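Local coordinates for peptidase S9 prolyl oligopeptidase catalytic domain-containing protein (Pyrococcus horikoshii, PDB 4HXF), which cleaves peptides as a serine protease, an acylaminoacyl peptidase of the prolyl oligopeptidase family that assembles into a self-compartmentalizing hexamer, at the interface of chains A and B. Numbering follows the deposited sequence. Chains: chain A/B, Putative uncharacterized protein PH0594.

The interface of chains A and B. Residues chain A 551-552, 555-556; chain B 140, 499-500.
Two helices of the alpha/beta-hydrolase catalytic domain meet across the two-fold: the N-terminal turn of helix 552-563 packs against the end of helix 494-500 in the mate, the B:Phe500 ring lying on A:Asp552 and A:Leu555, with A:Met556 beside B:Phe500 CB and B:Ala499. B:Phe500 hides 64 Å² against chain A, more than any other residue of this patch. Over the centre of one ring face sits the methylene CB of A:Asp552, 3.7 Å from the ring centroid, a CH-pi contact made by the aliphatic part of an acidic side chain. Its chi1 of 66°, with CG between the backbone N and the carbonyl carbon, turns the carboxylate away from the ring and presents CB to the face. At the ring edge, in plane, stands CB of A:Leu555, while CA of A:Asp552 comes to 3.5 Å from CE1 of B:Phe500. From within chain B, CZ2 of the inclined B:Trp140 indole approaches the rim of the opposite face.

That indole, carried by strand 140-141, probably of the beta-propeller, extends the apolar surface. Methyl CD2 of A:Leu555 rests over one face of its six-membered ring, 3.7 Å from CE2 of B:Trp140, and also touches the B:Phe500 ring. On that same side, CD2 of A:Leu551 comes to the rim, 3.8 Å from B:Trp140 CZ3, the two side chains pointing towards each other. The indole N-H donates to the backbone carbonyl of B:Phe500, NE1 2.8 Å from O, in a bent bond (137° at the hydrogen); the donor lies in the carbonyl plane, the acceptor 15° out of the indole plane. This bond should limit indole rotation and appears to link the two domains of chain B.

The methyl CB of B:Ala499 lies 3.6 Å from CB of A:Met556, whose CG reaches B:Phe500 CB. Repeated by the two-fold, this largely apolar patch joins neighbouring subunits of the hexamer, whose multimerization underlies substrate selection.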
loop_
_atom_site.group_PDB
_atom_site.type_symbol
_atom_site.label_atom_id
_atom_site.label_comp_id
_atom_site.label_asym_id
_atom_site.label_seq_id
_atom_site.Cartn_x
_atom_site.Cartn_y
_atom_site.Cartn_z
ATOM N N LEU A 551 37.567 -5.071 -4.406
ATOM C CA LEU A 551 37.444 -6.286 -3.521
ATOM C C LEU A 551 38.578 -7.270 -3.605
ATOM O O LEU A 551 38.949 -7.866 -2.598
ATOM C CB LEU A 551 36.109 -6.920 -3.765
ATOM C CG LEU A 551 35.841 -8.159 -2.818
ATOM C CD1 LEU A 551 35.791 -7.812 -1.311
ATOM C CD2 LEU A 551 34.511 -8.862 -3.316
ATOM N N ASP A 552 39.093 -7.514 -4.813
ATOM C CA ASP A 552 40.163 -8.453 -5.061
ATOM C C ASP A 552 41.341 -8.194 -4.114
ATOM O O ASP A 552 42.015 -9.104 -3.639
ATOM C CB ASP A 552 40.623 -8.500 -6.523
ATOM C CG ASP A 552 41.269 -7.220 -6.964
ATOM O OD1 ASP A 552 42.377 -7.327 -7.499
ATOM O OD2 ASP A 552 40.641 -6.128 -6.775
ATOM N N LEU A 555 40.138 -9.831 -0.917
ATOM C CA LEU A 555 39.683 -11.241 -1.003
ATOM C C LEU A 555 40.789 -12.163 -1.532
ATOM O O LEU A 555 40.958 -13.333 -1.083
ATOM C CB LEU A 555 38.387 -11.336 -1.787
ATOM C CG LEU A 555 37.771 -12.749 -1.908
ATOM C CD1 LEU A 555 37.596 -13.335 -0.475
ATOM C CD2 LEU A 555 36.392 -12.730 -2.662
ATOM N N MET A 556 41.618 -11.679 -2.452
ATOM C CA MET A 556 42.729 -12.503 -2.947
ATOM C C MET A 556 43.679 -12.812 -1.813
ATOM O O MET A 556 44.142 -13.918 -1.721
ATOM C CB MET A 556 43.450 -11.908 -4.172
ATOM C CG MET A 556 42.648 -11.763 -5.398
ATOM S SD MET A 556 43.668 -11.285 -6.835
ATOM C CE MET A 556 44.386 -9.759 -6.300
ATOM N N TRP B 140 32.861 -17.182 -1.637
ATOM C CA TRP B 140 31.693 -17.133 -2.545
ATOM C C TRP B 140 31.682 -18.266 -3.518
ATOM O O TRP B 140 32.672 -19.010 -3.662
ATOM C CB TRP B 140 31.685 -15.738 -3.223
ATOM C CG TRP B 140 32.883 -15.401 -4.129
ATOM C CD1 TRP B 140 33.895 -16.189 -4.528
ATOM C CD2 TRP B 140 33.101 -14.076 -4.668
ATOM N NE1 TRP B 140 34.822 -15.445 -5.312
ATOM C CE2 TRP B 140 34.342 -14.129 -5.449
ATOM C CE3 TRP B 140 32.391 -12.870 -4.594
ATOM C CZ2 TRP B 140 34.818 -12.993 -6.129
ATOM C CZ3 TRP B 140 32.889 -11.759 -5.235
ATOM C CH2 TRP B 140 34.056 -11.839 -6.007
ATOM N N ALA B 499 43.359 -16.713 -7.213
ATOM C CA ALA B 499 43.183 -16.115 -5.923
ATOM C C ALA B 499 41.799 -15.486 -5.633
ATOM O O ALA B 499 41.481 -15.365 -4.471
ATOM C CB ALA B 499 44.297 -15.046 -5.666
ATOM N N PHE B 500 41.063 -15.132 -6.666
ATOM C CA PHE B 500 39.754 -14.487 -6.531
ATOM C C PHE B 500 38.554 -15.325 -6.815
ATOM O O PHE B 500 37.490 -15.076 -6.231
ATOM C CB PHE B 500 39.812 -13.240 -7.422
ATOM C CG PHE B 500 38.789 -12.130 -7.109
ATOM C CD1 PHE B 500 38.431 -11.782 -5.829
ATOM C CD2 PHE B 500 38.360 -11.301 -8.164
ATOM C CE1 PHE B 500 37.572 -10.707 -5.622
ATOM C CE2 PHE B 500 37.523 -10.213 -7.940
ATOM C CZ PHE B 500 37.063 -9.954 -6.666
#